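Local structure of ABC transporter substrate-binding protein (Staphylococcus aureus subsp. aureus NCTC 8325, 3UN6) at residues 138-143 and 185-191; 117-121 and 148-153; 235-239 and 317-321. The protein probably delivers a small ligand to a membrane import system as the substrate-binding component of an ABC transporter, and carries bound zinc. One frame throughout, in Å; residues are numbered along the deposited sequence.

Contacts 1 and 2 both involve the sheet that holds strands 188-192 and 112-122, contact 2 adding the helix packed on it. Their centres are 10 Å apart and they touch directly: strand 188-192, from contact 1, is the sheet neighbour of strand 112-122, from contact 2, and Ser-190 OG lies 2.9 Å from Val-119 O. Both reach the zinc-bearing region, since the side chains of Val-191 and His-149 each come within about 4 Å of a zinc ion. His-46, Cys-220 and Cys-221 form the observed metal site. Contact 3 lies on the other side of the chain's centre, away from that site; its centre is about 38 Å from that of contact 1 and about 31 Å from that of contact 2.

Contact 1 of 3, residues 138-143 and 185-191; sequences YHFGIP and RITGYSV
Thr-187 sits just ahead of its strand and clasps His-139 with backbone and side chain together. Its CB lies 3.5 Å from His-139 O. From there the two branches part: OG1, set opposite the carbonyl carbon and beside the backbone N (chi1 -48°), takes the N-H of His-139 at 3.0 Å with 157° at the hydrogen, whereas CG2 turns to the ring of Tyr-138, reaching CD1 at 4.2 Å. His-139 O is the return grip, accepting from Thr-187 N at 2.8 Å, within the carbonyl plane, and more weakly from Gly-188 N. Regular parallel pairing follows, with Gly-141 N bonded to Gly-188 O at 2.9 Å and Ser-190 N to Gly-141 O at 3.2 Å; the axes of segments 138-142 and 188-191 lie 27° apart. The Phe-140 ring lies against the Gly-188 peptide, Phe-140 CD1 being 3.4 Å from Gly-188 C, with Tyr-189 N at the ring edge. On the other face of the sheet, Ile-186 CD1 packs 4.0 Å from Gly-141 N. The pair forms the interior of a mixed sheet: strand 167-171 flanks 138-142 and strand 112-122 flanks 188-192, while helix 148-159 covers the face bearing Phe-140 and helix 177-182 covers the face bearing Tyr-189.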
ATOM      1  N   TYR A 138     -19.017   8.075  14.097  1.00 40.15           N
ATOM      2  CA  TYR A 138     -18.794   8.026  12.663  1.00 37.30           C
ATOM      3  C   TYR A 138     -18.159   6.677  12.308  1.00 34.65           C
ATOM      4  O   TYR A 138     -17.291   6.182  13.030  1.00 34.01           O
ATOM      5  CB  TYR A 138     -17.908   9.191  12.229  1.00 37.37           C
ATOM      6  CG  TYR A 138     -18.488  10.543  12.622  1.00 36.55           C
ATOM      7  CD1 TYR A 138     -19.580  11.067  11.954  1.00 32.73           C
ATOM      8  CD2 TYR A 138     -17.935  11.286  13.665  1.00 34.48           C
ATOM      9  CE1 TYR A 138     -20.123  12.302  12.317  1.00 36.14           C
ATOM     10  CE2 TYR A 138     -18.465  12.522  14.031  1.00 37.05           C
ATOM     11  CZ  TYR A 138     -19.553  13.026  13.350  1.00 38.20           C
ATOM     12  OH  TYR A 138     -20.075  14.252  13.710  1.00 42.11           O
ATOM     13  N   HIS A 139     -18.589   6.084  11.203  1.00 32.34           N
ATOM     14  CA  HIS A 139     -18.088   4.774  10.795  1.00 31.85           C
ATOM     15  C   HIS A 139     -17.221   4.809   9.544  1.00 30.55           C
ATOM     16  O   HIS A 139     -17.644   5.234   8.464  1.00 30.30           O
ATOM     17  CB  HIS A 139     -19.251   3.809  10.654  1.00 33.58           C
ATOM     18  CG  HIS A 139     -19.978   3.588  11.942  1.00 34.83           C
ATOM     19  ND1 HIS A 139     -19.685   2.545  12.791  1.00 35.57           N
ATOM     20  CD2 HIS A 139     -20.930   4.321  12.562  1.00 38.11           C
ATOM     21  CE1 HIS A 139     -20.452   2.626  13.863  1.00 38.90           C
ATOM     22  NE2 HIS A 139     -21.217   3.694  13.747  1.00 37.11           N
ATOM     23  N   PHE A 140     -15.986   4.355   9.713  1.00 28.58           N
ATOM     24  CA  PHE A 140     -15.016   4.350   8.644  1.00 26.81           C
ATOM     25  C   PHE A 140     -14.564   2.970   8.190  1.00 24.97           C
ATOM     26  O   PHE A 140     -14.196   2.130   8.998  1.00 24.44           O
ATOM     27  CB  PHE A 140     -13.786   5.175   9.054  1.00 26.66           C
ATOM     28  CG  PHE A 140     -14.002   6.653   8.966  1.00 27.30           C
ATOM     29  CD1 PHE A 140     -13.853   7.312   7.754  1.00 25.75           C
ATOM     30  CD2 PHE A 140     -14.376   7.389  10.080  1.00 28.24           C
ATOM     31  CE1 PHE A 140     -14.062   8.681   7.662  1.00 28.02           C
ATOM     32  CE2 PHE A 140     -14.597   8.758   9.982  1.00 27.67           C
ATOM     33  CZ  PHE A 140     -14.441   9.396   8.782  1.00 26.19           C
ATOM     34  N   GLY A 141     -14.581   2.763   6.872  1.00 24.19           N
ATOM     35  CA  GLY A 141     -14.071   1.534   6.291  1.00 23.59           C
ATOM     36  C   GLY A 141     -12.553   1.679   6.196  1.00 22.87           C
ATOM     37  O   GLY A 141     -12.050   2.771   5.904  1.00 21.73           O
ATOM     38  N   ILE A 142     -11.823   0.618   6.535  1.00 22.35           N
ATOM     39  CA  ILE A 142     -10.351   0.581   6.383  1.00 21.39           C
ATOM     40  C   ILE A 142     -10.013  -0.772   5.751  1.00 22.00           C
ATOM     41  O   ILE A 142     -10.797  -1.718   5.852  1.00 22.38           O
ATOM     42  CB  ILE A 142      -9.566   0.806   7.735  1.00 21.62           C
ATOM     43  CG1 ILE A 142     -10.074  -0.151   8.837  1.00 23.57           C
ATOM     44  CG2 ILE A 142      -9.712   2.251   8.174  1.00 21.00           C
ATOM     45  CD1 ILE A 142      -9.265  -0.165  10.151  1.00 22.76           C
ATOM     46  N   PRO A 143      -8.864  -0.872   5.070  1.00 20.86           N
ATOM     47  CA  PRO A 143      -8.547  -2.158   4.423  1.00 21.97           C
ATOM     48  C   PRO A 143      -8.158  -3.307   5.378  1.00 21.40           C
ATOM     49  O   PRO A 143      -8.326  -4.485   5.050  1.00 22.61           O
ATOM     50  CB  PRO A 143      -7.393  -1.802   3.469  1.00 22.65           C
ATOM     51  CG  PRO A 143      -7.232  -0.335   3.534  1.00 22.54           C
ATOM     52  CD  PRO A 143      -7.871   0.162   4.773  1.00 22.14           C
ATOM     53  N   ARG A 185     -23.554   2.489   4.645  1.00 39.49           N
ATOM     54  CA  ARG A 185     -23.200   1.549   5.704  1.00 37.72           C
ATOM     55  C   ARG A 185     -22.016   2.154   6.458  1.00 35.54           C
ATOM     56  O   ARG A 185     -21.718   1.760   7.575  1.00 36.69           O
ATOM     57  CB  ARG A 185     -22.832   0.194   5.129  1.00 38.35           C
ATOM     58  CG  ARG A 185     -23.866  -0.354   4.162  1.00 41.92           C
ATOM     59  CD  ARG A 185     -23.370  -1.609   3.440  1.00 45.96           C
ATOM     60  NE  ARG A 185     -24.255  -1.944   2.321  1.00 49.59           N
ATOM     61  CZ  ARG A 185     -25.204  -2.873   2.336  1.00 52.77           C
ATOM     62  NH1 ARG A 185     -25.402  -3.638   3.400  1.00 55.18           N
ATOM     63  NH2 ARG A 185     -25.946  -3.061   1.255  1.00 56.37           N
ATOM     64  N   ILE A 186     -21.348   3.115   5.823  1.00 32.11           N
ATOM     65  CA  ILE A 186     -20.229   3.836   6.425  1.00 31.09           C
ATOM     66  C   ILE A 186     -20.362   5.308   6.083  1.00 29.98           C
ATOM     67  O   ILE A 186     -21.089   5.654   5.163  1.00 30.78           O
ATOM     68  CB  ILE A 186     -18.832   3.281   5.979  1.00 28.28           C
ATOM     69  CG1 ILE A 186     -18.718   3.203   4.461  1.00 27.67           C
ATOM     70  CG2 ILE A 186     -18.581   1.888   6.574  1.00 30.70           C
ATOM     71  CD1 ILE A 186     -17.398   2.544   3.982  1.00 26.16           C
ATOM     72  N   THR A 187     -19.701   6.150   6.877  1.00 28.26           N
ATOM     73  CA  THR A 187     -19.673   7.611   6.722  1.00 29.19           C
ATOM     74  C   THR A 187     -18.557   7.944   5.743  1.00 27.58           C
ATOM     75  O   THR A 187     -18.608   8.933   5.014  1.00 27.02           O
ATOM     76  CB  THR A 187     -19.239   8.314   8.045  1.00 29.80           C
ATOM     77  OG1 THR A 187     -19.967   7.796   9.163  1.00 32.78           O
ATOM     78  CG2 THR A 187     -19.406   9.838   7.961  1.00 32.60           C
ATOM     79  N   GLY A 188     -17.521   7.125   5.759  1.00 26.76           N
ATOM     80  CA  GLY A 188     -16.389   7.337   4.862  1.00 25.79           C
ATOM     81  C   GLY A 188     -15.410   6.198   4.931  1.00 25.21           C
ATOM     82  O   GLY A 188     -15.672   5.168   5.562  1.00 26.46           O
ATOM     83  N   TYR A 189     -14.274   6.373   4.265  1.00 23.40           N
ATOM     84  CA  TYR A 189     -13.262   5.361   4.265  1.00 23.20           C
ATOM     85  C   TYR A 189     -11.913   5.934   3.898  1.00 22.61           C
ATOM     86  O   TYR A 189     -11.805   7.090   3.447  1.00 23.46           O
ATOM     87  CB  TYR A 189     -13.641   4.190   3.344  1.00 23.15           C
ATOM     88  CG  TYR A 189     -13.840   4.491   1.844  1.00 22.42           C
ATOM     89  CD1 TYR A 189     -12.752   4.559   0.966  1.00 23.09           C
ATOM     90  CD2 TYR A 189     -15.115   4.599   1.310  1.00 24.54           C
ATOM     91  CE1 TYR A 189     -12.936   4.795  -0.388  1.00 19.56           C
ATOM     92  CE2 TYR A 189     -15.315   4.829  -0.036  1.00 27.97           C
ATOM     93  CZ  TYR A 189     -14.219   4.928  -0.883  1.00 26.41           C
ATOM     94  OH  TYR A 189     -14.438   5.137  -2.215  1.00 27.67           O
ATOM     95  N   SER A 190     -10.883   5.147   4.170  1.00 21.73           N
ATOM     96  CA  SER A 190      -9.539   5.502   3.807  1.00 21.03           C
ATOM     97  C   SER A 190      -8.920   4.294   3.092  1.00 21.69           C
ATOM     98  O   SER A 190      -9.024   3.178   3.573  1.00 21.58           O
ATOM     99  CB  SER A 190      -8.750   5.888   5.038  1.00 22.09           C
ATOM    100  OG  SER A 190      -7.468   6.305   4.661  1.00 20.81           O
ATOM    101  N   VAL A 191      -8.256   4.527   1.959  1.00 21.46           N
ATOM    102  CA  VAL A 191      -7.737   3.443   1.150  1.00 19.52           C
ATOM    103  C   VAL A 191      -6.768   3.984   0.119  1.00 19.95           C
ATOM    104  O   VAL A 191      -6.638   5.203  -0.034  1.00 18.26           O
ATOM    105  CB  VAL A 191      -8.896   2.751   0.421  1.00 20.74           C
ATOM    106  CG1 VAL A 191      -9.532   3.739  -0.601  1.00 19.08           C
ATOM    107  CG2 VAL A 191      -8.438   1.455  -0.251  1.00 21.44           C
TER

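Contact 2 of 3, residues 117-121 and 148-153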
ATOM      1  N   GLY A 117      -0.367   8.470  -2.320  1.00 21.39           N
ATOM      2  CA  GLY A 117      -1.423   7.681  -2.966  1.00 23.24           C
ATOM      3  C   GLY A 117      -2.572   7.188  -2.083  1.00 24.17           C
ATOM      4  O   GLY A 117      -3.353   6.313  -2.501  1.00 26.21           O
ATOM      5  N   ASN A 118      -2.683   7.723  -0.866  1.00 22.93           N
ATOM      6  CA  ASN A 118      -3.785   7.372   0.070  1.00 23.54           C
ATOM      7  C   ASN A 118      -4.811   8.496   0.170  1.00 23.80           C
ATOM      8  O   ASN A 118      -4.473   9.681   0.040  1.00 22.37           O
ATOM      9  CB  ASN A 118      -3.239   7.042   1.480  1.00 23.78           C
ATOM     10  CG  ASN A 118      -2.737   5.600   1.593  1.00 26.38           C
ATOM     11  OD1 ASN A 118      -3.349   4.694   1.032  1.00 19.14           O
ATOM     12  ND2 ASN A 118      -1.645   5.380   2.349  1.00 19.18           N
ATOM     13  N   VAL A 119      -6.068   8.120   0.382  1.00 24.32           N
ATOM     14  CA  VAL A 119      -7.124   9.088   0.526  1.00 25.12           C
ATOM     15  C   VAL A 119      -8.053   8.796   1.696  1.00 24.73           C
ATOM     16  O   VAL A 119      -8.066   7.705   2.234  1.00 24.12           O
ATOM     17  CB  VAL A 119      -8.008   9.135  -0.756  1.00 26.37           C
ATOM     18  CG1 VAL A 119      -7.205   9.620  -1.931  1.00 28.68           C
ATOM     19  CG2 VAL A 119      -8.620   7.765  -1.047  1.00 26.71           C
ATOM     20  N   ILE A 120      -8.821   9.817   2.076  1.00 25.54           N
ATOM     21  CA  ILE A 120      -9.881   9.703   3.060  1.00 25.78           C
ATOM     22  C   ILE A 120     -11.090  10.232   2.349  1.00 25.66           C
ATOM     23  O   ILE A 120     -11.111  11.391   1.943  1.00 26.60           O
ATOM     24  CB  ILE A 120      -9.575  10.508   4.331  1.00 28.07           C
ATOM     25  CG1 ILE A 120      -8.340   9.904   5.032  1.00 28.49           C
ATOM     26  CG2 ILE A 120     -10.794  10.503   5.278  1.00 26.93           C
ATOM     27  CD1 ILE A 120      -7.603  10.868   5.940  1.00 30.16           C
HETATM   28  N   MSE A 121     -12.085   9.365   2.152  1.00 26.26           N
HETATM   29  CA  MSE A 121     -13.322   9.697   1.455  1.00 25.72           C
HETATM   30  C   MSE A 121     -14.466   9.846   2.437  1.00 25.92           C
HETATM   31  O   MSE A 121     -14.470   9.226   3.483  1.00 25.08           O
HETATM   32  CB  MSE A 121     -13.708   8.563   0.496  1.00 26.30           C
HETATM   33  CG  MSE A 121     -12.618   8.196  -0.480  1.00 26.87           C
HETATM   34 SE   MSE A 121     -12.283   9.641  -1.718  1.00 36.78          SE
HETATM   35  CE  MSE A 121     -14.010   9.585  -2.652  1.00 33.52           C
ATOM     36  N   THR A 148      -1.851   1.803   7.531  1.00 21.05           N
ATOM     37  CA  THR A 148      -1.568   3.235   7.594  1.00 20.97           C
ATOM     38  C   THR A 148      -2.890   4.028   7.523  1.00 21.02           C
ATOM     39  O   THR A 148      -2.987   5.138   8.002  1.00 22.28           O
ATOM     40  CB  THR A 148      -0.622   3.613   6.446  1.00 21.20           C
ATOM     41  OG1 THR A 148       0.642   3.002   6.691  1.00 22.87           O
ATOM     42  CG2 THR A 148      -0.421   5.165   6.288  1.00 21.93           C
ATOM     43  N   HIS A 149      -3.901   3.421   6.923  1.00 20.59           N
ATOM     44  CA  HIS A 149      -5.231   4.020   6.797  1.00 22.43           C
ATOM     45  C   HIS A 149      -5.850   4.243   8.157  1.00 21.49           C
ATOM     46  O   HIS A 149      -6.376   5.323   8.417  1.00 21.96           O
ATOM     47  CB  HIS A 149      -6.088   3.128   5.903  1.00 22.24           C
ATOM     48  CG  HIS A 149      -5.402   2.791   4.629  1.00 24.21           C
ATOM     49  ND1 HIS A 149      -4.648   1.641   4.476  1.00 23.57           N
ATOM     50  CD2 HIS A 149      -5.244   3.506   3.488  1.00 22.19           C
ATOM     51  CE1 HIS A 149      -4.104   1.642   3.274  1.00 26.24           C
ATOM     52  NE2 HIS A 149      -4.452   2.758   2.652  1.00 21.78           N
ATOM     53  N   TYR A 150      -5.777   3.240   9.038  1.00 21.86           N
ATOM     54  CA  TYR A 150      -6.231   3.398  10.424  1.00 21.63           C
ATOM     55  C   TYR A 150      -5.473   4.562  11.096  1.00 22.68           C
ATOM     56  O   TYR A 150      -6.069   5.389  11.777  1.00 23.08           O
ATOM     57  CB  TYR A 150      -5.985   2.118  11.235  1.00 21.83           C
ATOM     58  CG  TYR A 150      -6.197   2.266  12.731  1.00 21.34           C
ATOM     59  CD1 TYR A 150      -5.126   2.411  13.610  1.00 26.76           C
ATOM     60  CD2 TYR A 150      -7.487   2.302  13.264  1.00 27.16           C
ATOM     61  CE1 TYR A 150      -5.343   2.549  14.985  1.00 28.31           C
ATOM     62  CE2 TYR A 150      -7.700   2.434  14.600  1.00 28.20           C
ATOM     63  CZ  TYR A 150      -6.638   2.564  15.462  1.00 26.31           C
ATOM     64  OH  TYR A 150      -6.912   2.697  16.793  1.00 29.41           O
ATOM     65  N   LEU A 151      -4.165   4.607  10.903  1.00 22.17           N
ATOM     66  CA  LEU A 151      -3.343   5.654  11.505  1.00 24.12           C
ATOM     67  C   LEU A 151      -3.689   7.037  10.964  1.00 24.11           C
ATOM     68  O   LEU A 151      -3.750   7.999  11.713  1.00 25.74           O
ATOM     69  CB  LEU A 151      -1.845   5.368  11.286  1.00 24.48           C
ATOM     70  CG  LEU A 151      -1.380   4.009  11.834  1.00 26.65           C
ATOM     71  CD1 LEU A 151       0.096   3.763  11.462  1.00 30.43           C
ATOM     72  CD2 LEU A 151      -1.594   3.899  13.346  1.00 24.50           C
ATOM     73  N   LEU A 152      -3.906   7.134   9.658  1.00 23.66           N
ATOM     74  CA  LEU A 152      -4.261   8.408   9.034  1.00 23.23           C
ATOM     75  C   LEU A 152      -5.570   8.930   9.604  1.00 22.86           C
ATOM     76  O   LEU A 152      -5.696  10.120   9.945  1.00 22.89           O
ATOM     77  CB  LEU A 152      -4.375   8.250   7.512  1.00 22.22           C
ATOM     78  CG  LEU A 152      -3.083   8.170   6.697  1.00 24.70           C
ATOM     79  CD1 LEU A 152      -3.356   7.631   5.288  1.00 23.22           C
ATOM     80  CD2 LEU A 152      -2.409   9.543   6.648  1.00 22.06           C
ATOM     81  N   LEU A 153      -6.538   8.029   9.735  1.00 21.65           N
ATOM     82  CA  LEU A 153      -7.839   8.409  10.242  1.00 21.85           C
ATOM     83  C   LEU A 153      -7.794   8.842  11.691  1.00 23.27           C
ATOM     84  O   LEU A 153      -8.446   9.818  12.059  1.00 23.85           O
ATOM     85  CB  LEU A 153      -8.858   7.301  10.006  1.00 22.00           C
ATOM     86  CG  LEU A 153      -9.445   7.207   8.598  1.00 20.11           C
ATOM     87  CD1 LEU A 153     -10.171   5.801   8.443  1.00 19.75           C
ATOM     88  CD2 LEU A 153     -10.401   8.344   8.363  1.00 25.33           C
TER
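Asn-118 and His-149 meet through their polar ends: His-149 NE2 donates to Asn-118 OD1 at 2.8 Å. The bond is short but bent, with 130° at the hydrogen, and the donor stands well out of the carbonyl plane, so neither amide lone pair is aimed at it. The two side chains cross at about a right angle with their flat groups nearly perpendicular, and OD1 approaches the imidazole at its edge, tilted somewhat from the ring plane. With CG opposite the carbonyl carbon (chi1 -50°), the ring is carried toward the strand, although the CB points neither toward nor away from it. Asn-118 CB touches Leu-152 CD1 at 3.9 Å. Thr-148 CG2 is a looser neighbour, 4.1 Å from Asn-118 ND2, which is hydrogen-bonded outside the two segments.

Helix 148-159 is the connection of a beta-alpha-beta crossover between the parallel strands 138-142 and 167-171, and here it extends over the same sheet to strand 112-122, two strands along from 138-142. The axis of its first turns, 148-153, runs at 54° to strand segment 118-121.

Farther along, Ile-120 divides its branches between two leucines. CG2, opposite the backbone N, slides past Leu-153 in the reverse sense and meets its CD2 at 3.8 Å; the other branch runs out to CD1, which rests 4.4 Å from Leu-152 CB. Leu-153 also packs on Ser-190 of the intervening strand. The polar end of this interface borders the metal site: the side chain of His-149 lies about 4 Å from a zinc ion, that of Asn-118 comes within about 3 Å of those of His-46 and Cys-220, both zinc ligands, and Thr-148 OG1 is hydrogen-bonded to Tyr-219 O and Glu-95 OE2.

Contact 3 of 3, residues 235-239 and 317-321; sequences DVAQA and LYKEA
Leu-317 O is gripped by two donors, Gln-238 NE2 at 2.9 Å from the facing helix and Ala-321 N at 3.1 Å from its own last turn. The glutamine bond is nearly straight, 163° at the hydrogen, and the acceptor lies close to the plane of the Gln-238 amide. Its side chain gets there by extending and then bending: CG is opposite the backbone N (chi1 -176°), and a turn at chi2 of 65° swings the amide across to the neighbouring helix. With NE2 so engaged, OE1 lies over the start of the segment, 3.6 Å from Leu-317 CA. Ala-321 CB flanks NE2 at 3.7 Å. Deeper in, Leu-317 CD2 packs on Ala-237 CB at 3.8 Å, beside Leu-230. Lys-245, also of helix 234-250, bonds to Tyr-318 O and Ala-321 O. The end of helix 316-320 and the residue after it are therefore tied to helix 234-250 by side-chain donors reaching backbone carbonyls. Near the exposed Glu-320, Gln-238 OE1 and Glu-320 OE1, both acceptors in nearly parallel flat groups, meet at 3.7 Å without a bond and perhaps repel slightly, so the specific polar link between the segments is the NE2 bond to Leu-317 O.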
ATOM      1  N   ASP A 235      21.201 -14.179  -5.936  0.50 37.06           N
ATOM      2  CA  ASP A 235      21.463 -13.597  -7.252  0.50 36.54           C
ATOM      3  C   ASP A 235      20.143 -13.232  -7.942  0.50 33.92           C
ATOM      4  O   ASP A 235      20.016 -12.168  -8.535  0.50 32.33           O
ATOM      5  CB  ASP A 235      22.286 -14.555  -8.130  0.50 38.09           C
ATOM      6  CG  ASP A 235      21.603 -15.902  -8.348  0.50 40.32           C
ATOM      7  OD1 ASP A 235      20.730 -16.292  -7.533  0.50 42.31           O
ATOM      8  OD2 ASP A 235      21.954 -16.582  -9.341  0.50 45.15           O
ATOM      9  N   VAL A 236      19.159 -14.121  -7.842  1.00 32.71           N
ATOM     10  CA  VAL A 236      17.848 -13.896  -8.439  1.00 31.93           C
ATOM     11  C   VAL A 236      17.123 -12.768  -7.691  1.00 31.50           C
ATOM     12  O   VAL A 236      16.506 -11.907  -8.316  1.00 33.58           O
ATOM     13  CB  VAL A 236      17.045 -15.210  -8.481  1.00 32.71           C
ATOM     14  CG1 VAL A 236      15.624 -14.969  -8.905  1.00 30.21           C
ATOM     15  CG2 VAL A 236      17.755 -16.203  -9.440  1.00 33.08           C
ATOM     16  N   ALA A 237      17.225 -12.775  -6.362  1.00 30.50           N
ATOM     17  CA  ALA A 237      16.599 -11.751  -5.523  1.00 30.11           C
ATOM     18  C   ALA A 237      17.198 -10.388  -5.864  1.00 29.31           C
ATOM     19  O   ALA A 237      16.482  -9.412  -6.022  1.00 28.82           O
ATOM     20  CB  ALA A 237      16.816 -12.064  -4.060  1.00 29.01           C
ATOM     21  N   GLN A 238      18.515 -10.333  -5.989  1.00 31.18           N
ATOM     22  CA  GLN A 238      19.191  -9.087  -6.332  1.00 31.28           C
ATOM     23  C   GLN A 238      18.784  -8.599  -7.725  1.00 28.80           C
ATOM     24  O   GLN A 238      18.563  -7.426  -7.906  1.00 28.54           O
ATOM     25  CB  GLN A 238      20.718  -9.258  -6.256  1.00 33.33           C
ATOM     26  CG  GLN A 238      21.490  -7.963  -6.506  1.00 37.83           C
ATOM     27  CD  GLN A 238      21.243  -6.918  -5.418  1.00 42.72           C
ATOM     28  OE1 GLN A 238      21.652  -7.102  -4.262  1.00 44.62           O
ATOM     29  NE2 GLN A 238      20.606  -5.800  -5.791  1.00 41.11           N
ATOM     30  N   ALA A 239      18.711  -9.493  -8.704  1.00 30.22           N
ATOM     31  CA  ALA A 239      18.311  -9.109 -10.073  1.00 31.06           C
ATOM     32  C   ALA A 239      16.890  -8.531 -10.041  1.00 29.20           C
ATOM     33  O   ALA A 239      16.617  -7.477 -10.606  1.00 29.70           O
ATOM     34  CB  ALA A 239      18.390 -10.309 -11.025  1.00 30.43           C
ATOM     35  N   LEU A 317      19.765  -5.050  -0.560  1.00 29.79           N
ATOM     36  CA  LEU A 317      19.449  -5.345  -1.968  1.00 29.64           C
ATOM     37  C   LEU A 317      19.126  -4.093  -2.767  1.00 28.22           C
ATOM     38  O   LEU A 317      19.620  -3.926  -3.883  1.00 29.44           O
ATOM     39  CB  LEU A 317      18.312  -6.387  -2.100  1.00 30.03           C
ATOM     40  CG  LEU A 317      18.678  -7.897  -2.027  1.00 33.54           C
ATOM     41  CD1 LEU A 317      19.282  -8.291  -0.698  1.00 34.03           C
ATOM     42  CD2 LEU A 317      17.456  -8.776  -2.331  1.00 36.43           C
ATOM     43  N   TYR A 318      18.330  -3.202  -2.189  1.00 26.75           N
ATOM     44  CA  TYR A 318      17.953  -1.986  -2.880  1.00 27.49           C
ATOM     45  C   TYR A 318      19.114  -0.999  -2.929  1.00 29.50           C
ATOM     46  O   TYR A 318      19.312  -0.334  -3.938  1.00 30.38           O
ATOM     47  CB  TYR A 318      16.717  -1.348  -2.230  1.00 27.71           C
ATOM     48  CG  TYR A 318      16.162  -0.202  -3.025  1.00 26.38           C
ATOM     49  CD1 TYR A 318      15.220  -0.426  -4.033  1.00 26.42           C
ATOM     50  CD2 TYR A 318      16.585   1.091  -2.797  1.00 28.08           C
ATOM     51  CE1 TYR A 318      14.718   0.605  -4.770  1.00 27.26           C
ATOM     52  CE2 TYR A 318      16.074   2.151  -3.546  1.00 28.67           C
ATOM     53  CZ  TYR A 318      15.147   1.900  -4.526  1.00 25.81           C
ATOM     54  OH  TYR A 318      14.638   2.926  -5.295  1.00 25.29           O
ATOM     55  N   LYS A 319      19.884  -0.910  -1.847  1.00 31.95           N
ATOM     56  CA  LYS A 319      21.028  -0.004  -1.812  1.00 35.16           C
ATOM     57  C   LYS A 319      22.100  -0.425  -2.814  1.00 36.15           C
ATOM     58  O   LYS A 319      22.638   0.409  -3.526  1.00 38.12           O
ATOM     59  CB  LYS A 319      21.629   0.054  -0.401  1.00 37.11           C
ATOM     60  CG  LYS A 319      22.989   0.711  -0.356  1.00 40.88           C
ATOM     61  CD  LYS A 319      23.571   0.666   1.022  1.00 48.09           C
ATOM     62  CE  LYS A 319      24.960   1.294   1.048  1.00 53.24           C
ATOM     63  NZ  LYS A 319      25.525   1.326   2.432  1.00 57.36           N
ATOM     64  N   GLU A 320      22.400  -1.717  -2.881  1.00 37.24           N
ATOM     65  CA  GLU A 320      23.430  -2.214  -3.806  1.00 40.35           C
ATOM     66  C   GLU A 320      22.986  -2.169  -5.263  1.00 39.64           C
ATOM     67  O   GLU A 320      23.823  -2.087  -6.148  1.00 40.50           O
ATOM     68  CB  GLU A 320      23.833  -3.643  -3.474  1.00 40.51           C
ATOM     69  CG  GLU A 320      24.467  -3.816  -2.114  1.00 47.98           C
ATOM     70  CD  GLU A 320      24.767  -5.276  -1.816  1.00 52.56           C
ATOM     71  OE1 GLU A 320      24.871  -6.076  -2.783  1.00 56.13           O
ATOM     72  OE2 GLU A 320      24.900  -5.617  -0.619  1.00 54.68           O
ATOM     73  N   ALA A 321      21.683  -2.246  -5.505  1.00 38.55           N
ATOM     74  CA  ALA A 321      21.163  -2.201  -6.870  1.00 39.29           C
ATOM     75  C   ALA A 321      21.495  -0.839  -7.458  1.00 40.80           C
ATOM     76  O   ALA A 321      21.383   0.186  -6.772  1.00 41.49           O
ATOM     77  CB  ALA A 321      19.655  -2.437  -6.896  1.00 36.01           C
TER